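Local coordinates for sigma-c capsid protein (Avian reovirus, PDB 2VRS) that attaches avian reovirus to host cells as a homotrimeric capsid fibre and induces apoptosis in them, at residues Pro50-Asp55 with Ser59-Pro64; Trp87-Thr92 with Asp97-Thr102; Gly178-Ser181 with Val185-Ile188. One frame throughout, in Å; residues are numbered along the deposited sequence.

Contact 1: Pro50-Asp55 with Ser59-Pro64; sequences PLSVAD and SLDMDP
The hydroxyl of Ser52 reaches the carboxylate of Asp61 just beyond the end of a short hairpin, on the side where Ser52 and Ser59 project, while Leu51 and Leu60 turn to the other face. On the apolar face, CD1 of Leu60 rests against CG of Pro50 at 3.7 Å, the leucine branch and the proline ring lying side by side and pointing the same way. CD2 of Leu51 reaches the same methyl, Leu60 CD1, from a slant at 4.1 Å. All three residues are buried, and the trimer does much of the burying: Leu51 meets Leu51 of the third subunit, and Leu60 meets Leu73 of the second subunit and Pro50 of the third.

The face carrying Ser52 and Ser59 is looser and partly exposed. Here the serine side chains stay apart, and the grip comes from Ser52 OG, which donates to Asp61 OD2 over 2.8 Å. It arrives on the syn side of the carboxylate but 31° out of its plane. A chi1 of 69°, placing OG between the backbone N and the carbonyl carbon of Ser52, directs the hydroxyl to this carboxylate.

Between the faces runs the backbone ladder. Ser52 and Ser59 form a hydrogen-bonded antiparallel pair, with Ser52 N to Ser59 O at 3.0 Å and Ser59 N to Ser52 O at 2.8 Å. One rung beyond, Asp61 N donates to Pro50 O at 2.9 Å with an N-H...O angle of 165°, carrying the ladder past the regular strands. Pro50, which follows a cis peptide bond, gives the contact both a carbonyl acceptor and an apolar ring. A hairpin with buried leucines facing the trimer and a polar, partly exposed face fits the triple beta-spiral that forms this section of the fibre.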
loop_
_atom_site.group_PDB
_atom_site.type_symbol
_atom_site.label_atom_id
_atom_site.label_comp_id
_atom_site.label_asym_id
_atom_site.label_seq_id
_atom_site.Cartn_x
_atom_site.Cartn_y
_atom_site.Cartn_z
ATOM N N PRO C 50 6.115 3.626 13.343
ATOM C CA PRO C 50 5.658 2.281 13.685
ATOM C C PRO C 50 6.732 1.256 14.038
ATOM O O PRO C 50 6.436 0.053 14.049
ATOM C CB PRO C 50 4.942 1.823 12.398
ATOM C CG PRO C 50 5.774 2.510 11.304
ATOM C CD PRO C 50 6.264 3.817 11.887
ATOM N N LEU C 51 7.965 1.697 14.308
ATOM C CA LEU C 51 8.975 0.764 14.845
ATOM C C LEU C 51 8.806 0.634 16.363
ATOM O O LEU C 51 8.372 1.570 17.034
ATOM C CB LEU C 51 10.390 1.253 14.532
ATOM C CG LEU C 51 10.748 1.574 13.084
ATOM C CD1 LEU C 51 12.108 2.241 13.010
ATOM C CD2 LEU C 51 10.730 0.350 12.250
ATOM N N SER C 52 9.104 -0.543 16.899
ATOM C CA SER C 52 8.978 -0.716 18.354
ATOM C C SER C 52 9.917 -1.792 18.852
ATOM O O SER C 52 10.334 -2.647 18.080
ATOM C CB SER C 52 7.536 -1.026 18.766
ATOM O OG SER C 52 7.132 -2.323 18.334
ATOM N N VAL C 53 10.253 -1.730 20.145
ATOM C CA VAL C 53 11.163 -2.710 20.759
ATOM C C VAL C 53 10.477 -3.381 21.951
ATOM O O VAL C 53 9.789 -2.736 22.729
ATOM C CB VAL C 53 12.469 -2.055 21.260
ATOM C CG1 VAL C 53 13.576 -3.119 21.404
ATOM C CG2 VAL C 53 12.899 -0.967 20.324
ATOM N N ALA C 54 10.649 -4.694 22.067
ATOM C CA ALA C 54 10.125 -5.453 23.199
ATOM C C ALA C 54 11.199 -6.467 23.534
ATOM O O ALA C 54 11.516 -7.352 22.710
ATOM C CB ALA C 54 8.822 -6.155 22.824
ATOM N N ASP C 55 11.798 -6.316 24.717
ATOM C CA ASP C 55 12.814 -7.267 25.168
ATOM C C ASP C 55 13.981 -7.325 24.162
ATOM O O ASP C 55 14.469 -8.402 23.792
ATOM C CB ASP C 55 12.152 -8.645 25.370
ATOM C CG ASP C 55 13.063 -9.656 26.054
ATOM O OD1 ASP C 55 13.952 -9.248 26.847
ATOM O OD2 ASP C 55 12.884 -10.865 25.787
ATOM N N SER C 59 10.838 -4.489 16.017
ATOM C CA SER C 59 9.791 -4.940 15.091
ATOM C C SER C 59 9.226 -3.772 14.313
ATOM O O SER C 59 9.351 -2.608 14.723
ATOM C CB SER C 59 8.670 -5.639 15.876
ATOM O OG SER C 59 9.119 -6.897 16.326
ATOM N N LEU C 60 8.637 -4.077 13.150
ATOM C CA LEU C 60 7.751 -3.120 12.488
ATOM C C LEU C 60 6.321 -3.546 12.809
ATOM O O LEU C 60 5.933 -4.668 12.474
ATOM C CB LEU C 60 7.980 -3.135 10.956
ATOM C CG LEU C 60 6.972 -2.316 10.141
ATOM C CD1 LEU C 60 7.217 -0.785 10.397
ATOM C CD2 LEU C 60 7.178 -2.636 8.675
ATOM N N ASP C 61 5.560 -2.665 13.476
ATOM C CA ASP C 61 4.156 -2.916 13.783
ATOM C C ASP C 61 3.386 -2.650 12.487
ATOM O O ASP C 61 3.550 -1.573 11.882
ATOM C CB ASP C 61 3.659 -2.030 14.909
ATOM C CG ASP C 61 4.336 -2.376 16.242
ATOM O OD1 ASP C 61 4.345 -3.564 16.583
ATOM O OD2 ASP C 61 4.825 -1.457 16.904
ATOM N N MET C 62 2.601 -3.641 12.066
ATOM C CA MET C 62 1.902 -3.604 10.769
ATOM C C MET C 62 0.388 -3.771 10.958
ATOM O O MET C 62 -0.084 -4.691 11.675
ATOM C CB MET C 62 2.419 -4.747 9.881
ATOM C CG MET C 62 3.924 -4.651 9.546
ATOM S SD MET C 62 4.537 -6.136 8.705
ATOM C CE MET C 62 4.747 -7.283 10.091
ATOM N N ASP C 63 -0.367 -2.874 10.304
ATOM C CA ASP C 63 -1.821 -2.997 10.258
ATOM C C ASP C 63 -2.114 -4.089 9.251
ATOM O O ASP C 63 -1.791 -3.885 8.084
ATOM C CB ASP C 63 -2.388 -1.672 9.757
ATOM C CG ASP C 63 -3.848 -1.775 9.284
ATOM O OD1 ASP C 63 -4.522 -2.763 9.615
ATOM O OD2 ASP C 63 -4.277 -0.833 8.581
ATOM N N PRO C 64 -2.725 -5.215 9.677
ATOM C CA PRO C 64 -2.964 -6.360 8.778
ATOM C C PRO C 64 -3.967 -6.087 7.633
ATOM O O PRO C 64 -3.993 -6.841 6.659
ATOM C CB PRO C 64 -3.506 -7.444 9.712
ATOM C CG PRO C 64 -4.166 -6.727 10.776
ATOM C CD PRO C 64 -3.234 -5.515 11.031
#

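Contact 2: Trp87-Thr92 with Asp97-Thr102; sequences WMARGT and DTIDMT
Met88 lies across Thr98 and Asp100 on one face of the beta hairpin made by strands 81-92 and 98-108 of the C-terminal domain, an example of how unequal side chains fill one another's gaps. A chi1 of -170° sends the methionine over toward the partner strand, rising off the sheet as it goes. Its CG settles into the notch between its two neighbours, 3.5 Å from Asp100 OD1 and 3.8 Å from Thr98 CB, and SD continues across the threonine, 3.9 Å from its CG2. A bend at chi3 (61°) then lifts CE over the centre of the Arg90 guanidinium, 3.3 Å above its plane. Arg90 itself runs beside Thr98, pointing the same way, and its far end is held by a salt bridge from NE to Asp137.

The buried face works in reverse, with a small residue as the hollow. Ala89 offers just a methyl, and two larger neighbours close around it: Ile99 CG2 at 4.1 Å from Ala89 CB, and Met101 CG at 4.3 Å from the same atom. The rest of Met101 runs on to Met116 and Ser118. Trp87 leads its indole away from the partner strand, with NE1 bonded to Asp134 O and the ring edge-to-face with Phe133.

Trp87 with Met101 and Ala89 with Ile99 are hydrogen-bonded pairs, each joined by two backbone bonds, and the strands are twisted to 144° between their directions. Toward the turn, Gly91 N donates to Asp97 O at 2.7 Å, a short last rung. Asp97, just before the strand, turns its carboxylate back on the next residue: while OD2 accepts from Thr123 N, OD1 receives Thr98 N in a bent bond of 2.9 Å, from above the carboxylate plane.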
loop_
_atom_site.group_PDB
_atom_site.type_symbol
_atom_site.label_atom_id
_atom_site.label_comp_id
_atom_site.label_asym_id
_atom_site.label_seq_id
_atom_site.Cartn_x
_atom_site.Cartn_y
_atom_site.Cartn_z
ATOM N N TRP C 87 -29.907 -0.693 3.458
ATOM C CA TRP C 87 -29.583 0.696 3.847
ATOM C C TRP C 87 -30.696 1.596 3.371
ATOM O O TRP C 87 -31.023 1.605 2.170
ATOM C CB TRP C 87 -28.272 1.127 3.164
ATOM C CG TRP C 87 -27.524 2.194 3.855
ATOM C CD1 TRP C 87 -28.026 3.145 4.703
ATOM C CD2 TRP C 87 -26.113 2.446 3.746
ATOM N NE1 TRP C 87 -27.004 3.982 5.141
ATOM C CE2 TRP C 87 -25.821 3.554 4.581
ATOM C CE3 TRP C 87 -25.055 1.816 3.039
ATOM C CZ2 TRP C 87 -24.515 4.058 4.733
ATOM C CZ3 TRP C 87 -23.742 2.328 3.188
ATOM C CH2 TRP C 87 -23.485 3.422 4.037
ATOM N N MET C 88 -31.317 2.335 4.294
ATOM C CA MET C 88 -32.347 3.277 3.862
ATOM C C MET C 88 -31.638 4.568 3.520
ATOM O O MET C 88 -31.034 5.212 4.385
ATOM C CB MET C 88 -33.420 3.497 4.943
ATOM C CG MET C 88 -34.625 4.275 4.400
ATOM S SD MET C 88 -35.583 5.000 5.755
ATOM C CE MET C 88 -34.388 6.098 6.552
ATOM N N ALA C 89 -31.650 4.924 2.245
ATOM C CA ALA C 89 -31.025 6.147 1.833
ATOM C C ALA C 89 -32.069 7.268 1.877
ATOM O O ALA C 89 -33.232 7.064 1.522
ATOM C CB ALA C 89 -30.528 6.007 0.408
ATOM N N ARG C 90 -31.628 8.479 2.202
ATOM C CA ARG C 90 -32.574 9.568 2.382
ATOM C C ARG C 90 -32.462 10.623 1.335
ATOM O O ARG C 90 -31.412 11.238 1.180
ATOM C CB ARG C 90 -32.353 10.195 3.765
ATOM C CG ARG C 90 -32.676 9.216 4.890
ATOM C CD ARG C 90 -32.298 9.937 6.178
ATOM N NE ARG C 90 -32.540 9.123 7.337
ATOM C CZ ARG C 90 -33.679 9.112 8.010
ATOM N NH1 ARG C 90 -34.708 9.868 7.620
ATOM N NH2 ARG C 90 -33.783 8.322 9.070
ATOM N N GLY C 91 -33.557 10.843 0.609
ATOM C CA GLY C 91 -33.607 11.926 -0.370
ATOM C C GLY C 91 -33.661 13.257 0.344
ATOM O O GLY C 91 -34.378 13.403 1.342
ATOM N N THR C 92 -32.883 14.216 -0.144
ATOM C CA THR C 92 -33.068 15.628 0.169
ATOM C C THR C 92 -32.862 16.431 -1.120
ATOM O O THR C 92 -32.530 15.875 -2.178
ATOM C CB THR C 92 -32.052 16.129 1.211
ATOM O OG1 THR C 92 -30.735 16.041 0.677
ATOM C CG2 THR C 92 -32.138 15.322 2.511
ATOM N N ASP C 97 -38.189 11.853 -0.224
ATOM C CA ASP C 97 -38.529 10.446 -0.121
ATOM C C ASP C 97 -37.318 9.639 0.392
ATOM O O ASP C 97 -36.195 10.146 0.458
ATOM C CB ASP C 97 -38.970 10.005 -1.513
ATOM C CG ASP C 97 -39.843 8.789 -1.508
ATOM O OD1 ASP C 97 -40.132 8.215 -0.426
ATOM O OD2 ASP C 97 -40.243 8.414 -2.630
ATOM N N THR C 98 -37.557 8.397 0.787
ATOM C CA THR C 98 -36.475 7.479 1.158
ATOM C C THR C 98 -36.551 6.245 0.230
ATOM O O THR C 98 -37.576 5.998 -0.422
ATOM C CB THR C 98 -36.584 7.013 2.614
ATOM O OG1 THR C 98 -37.843 6.369 2.810
ATOM C CG2 THR C 98 -36.491 8.181 3.609
ATOM N N ILE C 99 -35.456 5.490 0.144
ATOM C CA ILE C 99 -35.441 4.319 -0.706
ATOM C C ILE C 99 -34.564 3.298 -0.058
ATOM O O ILE C 99 -33.477 3.611 0.435
ATOM C CB ILE C 99 -35.018 4.635 -2.182
ATOM C CG1 ILE C 99 -35.226 3.388 -3.099
ATOM C CG2 ILE C 99 -33.585 5.174 -2.238
ATOM C CD1 ILE C 99 -35.235 3.726 -4.583
ATOM N N ASP C 100 -35.080 2.074 -0.006
ATOM C CA ASP C 100 -34.392 0.951 0.596
ATOM C C ASP C 100 -33.433 0.313 -0.382
ATOM O O ASP C 100 -33.839 -0.226 -1.430
ATOM C CB ASP C 100 -35.415 -0.086 1.057
ATOM C CG ASP C 100 -36.083 0.301 2.373
ATOM O OD1 ASP C 100 -35.566 1.184 3.119
ATOM O OD2 ASP C 100 -37.143 -0.289 2.663
ATOM N N MET C 101 -32.154 0.382 -0.037
ATOM C CA MET C 101 -31.098 -0.199 -0.869
ATOM C C MET C 101 -30.611 -1.526 -0.331
ATOM O O MET C 101 -30.301 -1.674 0.854
ATOM C CB MET C 101 -29.876 0.752 -0.936
ATOM C CG MET C 101 -30.197 2.167 -1.422
ATOM S SD MET C 101 -31.025 2.270 -3.038
ATOM C CE MET C 101 -29.630 1.790 -4.099
ATOM N N THR C 102 -30.505 -2.511 -1.222
ATOM C CA THR C 102 -29.781 -3.724 -0.901
ATOM C C THR C 102 -28.303 -3.515 -1.242
ATOM O O THR C 102 -27.944 -3.180 -2.381
ATOM C CB THR C 102 -30.368 -4.889 -1.719
ATOM O OG1 THR C 102 -31.736 -5.053 -1.293
ATOM C CG2 THR C 102 -29.589 -6.180 -1.529
HETATM O O HOH W 1 -35.569 11.756 2.949
#

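Contact 3: Gly178-Ser181 with Val185-Ile188; sequences GVYS and VFTI
The beta hairpin of strands 170-180 and 185-191, part of the C-terminal domain, brings Tyr180 and Phe186 together as a non-hydrogen-bonded pair. Phe186 CB sits 3.5 Å from the centroid of the Tyr180 ring and just 7° off its normal, a CH-pi contact over the centre of the face. A chi1 of 70° sets Phe186 CG between its own N and carbonyl carbon, and with CB over the tyrosine ring the phenyl group extends toward the hydroxyl end. The two planes meet obliquely at 53°, and Tyr180 OH comes 3.4 Å from Phe186 CD1.

Two residues on, on the same face, Ile188 CG2 meets the edge of the Phe186 ring in its plane. Gly178, with no side chain, lets the strands come close: its CA touches that methyl and lies 3.2 Å from Thr187 O, a CA-H...O contact.

Val179 and Thr187 form the hydrogen-bonded pair, joined by Val179 N to Thr187 O and Thr187 N to Val179 O, both 3.0 Å. A third bond, from Ser181 N to Val185 O, is more bent and lies where the chain turns a corner. On the more open side a water spans the two segments, 2.5 Å from Ser181 OG and 2.6 Å from Thr187 OG1, the latter also bonded to Thr132 OG1.

Strand 128-134 flanks strand 185-191 on its other edge, with Phe133 meeting the Phe186 ring, while strand 159-167 pairs with strand 170-180 and Phe159 meets Tyr180. Strand 198-210 adds Ile209 and Val205 against Tyr180 and Ile188.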
loop_
_atom_site.group_PDB
_atom_site.type_symbol
_atom_site.label_atom_id
_atom_site.label_comp_id
_atom_site.label_asym_id
_atom_site.label_seq_id
_atom_site.Cartn_x
_atom_site.Cartn_y
_atom_site.Cartn_z
ATOM N N GLY C 178 -19.999 11.810 -4.704
ATOM C CA GLY C 178 -20.396 11.847 -3.307
ATOM C C GLY C 178 -19.429 12.644 -2.459
ATOM O O GLY C 178 -18.337 12.987 -2.913
ATOM N N VAL C 179 -19.836 12.960 -1.228
ATOM C CA VAL C 179 -18.908 13.601 -0.275
ATOM C C VAL C 179 -19.367 13.237 1.120
ATOM O O VAL C 179 -20.574 13.150 1.375
ATOM C CB VAL C 179 -18.860 15.155 -0.505
ATOM C CG1 VAL C 179 -20.205 15.811 -0.149
ATOM C CG2 VAL C 179 -17.724 15.796 0.292
ATOM N N TYR C 180 -18.401 12.970 1.994
ATOM C CA TYR C 180 -18.667 12.742 3.421
ATOM C C TYR C 180 -18.837 14.059 4.156
ATOM O O TYR C 180 -17.948 14.883 4.148
ATOM C CB TYR C 180 -17.549 11.914 4.071
ATOM C CG TYR C 180 -17.702 10.430 3.756
ATOM C CD1 TYR C 180 -17.131 9.899 2.590
ATOM C CD2 TYR C 180 -18.453 9.603 4.579
ATOM C CE1 TYR C 180 -17.281 8.536 2.280
ATOM C CE2 TYR C 180 -18.637 8.234 4.269
ATOM C CZ TYR C 180 -18.024 7.730 3.112
ATOM O OH TYR C 180 -18.206 6.405 2.833
ATOM N N SER C 181 -19.996 14.232 4.765
ATOM C CA SER C 181 -20.232 15.384 5.672
ATOM C C SER C 181 -19.667 15.118 7.075
ATOM O O SER C 181 -19.399 16.050 7.830
ATOM C CB SER C 181 -21.711 15.749 5.711
ATOM O OG SER C 181 -22.515 14.631 6.090
ATOM N N VAL C 185 -21.376 9.615 7.461
ATOM C CA VAL C 185 -22.448 10.041 6.550
ATOM C C VAL C 185 -21.870 10.581 5.256
ATOM O O VAL C 185 -21.070 11.511 5.278
ATOM C CB VAL C 185 -23.344 11.188 7.170
ATOM C CG1 VAL C 185 -24.467 11.596 6.203
ATOM C CG2 VAL C 185 -23.892 10.788 8.513
ATOM N N PHE C 186 -22.300 10.032 4.119
ATOM C CA PHE C 186 -22.024 10.646 2.849
ATOM C C PHE C 186 -23.309 10.899 2.088
ATOM O O PHE C 186 -24.342 10.265 2.339
ATOM C CB PHE C 186 -21.005 9.866 1.970
ATOM C CG PHE C 186 -21.521 8.554 1.414
ATOM C CD1 PHE C 186 -21.396 7.390 2.173
ATOM C CD2 PHE C 186 -22.039 8.473 0.087
ATOM C CE1 PHE C 186 -21.817 6.175 1.669
ATOM C CE2 PHE C 186 -22.451 7.250 -0.454
ATOM C CZ PHE C 186 -22.361 6.092 0.354
ATOM N N THR C 187 -23.235 11.870 1.202
ATOM C CA THR C 187 -24.353 12.242 0.335
ATOM C C THR C 187 -23.884 12.250 -1.125
ATOM O O THR C 187 -22.813 12.766 -1.445
ATOM C CB THR C 187 -24.910 13.625 0.748
ATOM O OG1 THR C 187 -25.372 13.531 2.107
ATOM C CG2 THR C 187 -26.059 14.060 -0.171
ATOM N N ILE C 188 -24.669 11.625 -1.988
ATOM C CA ILE C 188 -24.415 11.685 -3.414
ATOM C C ILE C 188 -25.387 12.647 -4.109
ATOM O O ILE C 188 -26.539 12.787 -3.683
ATOM C CB ILE C 188 -24.472 10.282 -4.047
ATOM C CG1 ILE C 188 -25.885 9.717 -4.027
ATOM C CG2 ILE C 188 -23.445 9.377 -3.320
ATOM C CD1 ILE C 188 -26.016 8.379 -4.781
HETATM O O HOH W 2 -24.144 14.665 4.156
#

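Overall arrangement
All three contacts are antiparallel hairpins, yet their surroundings give them different chemistry. Contact 1 belongs to the triple beta-spiral, its centre about 43 Å from that of contact 2 and about 35 Å from that of contact 3; other subunits largely bury its apolar side, and a serine-carboxylate bond marks the partly exposed one. Contacts 2 and 3, untouched by other chains, share one curled sheet, where strand 128-134 pairs with 81-92 and with 185-191. Their centres are about 14 Å apart, and Trp87 CH2 packs on Phe186 CE1 at 4.0 Å. Contact 2 buries Trp87, Ala89, Ile99 and Met101 beneath a more exposed Met88, Arg90 and Thr98; contact 3 buries Tyr180, Phe186 and Ile188, leaving Val179 and Ser181 exposed.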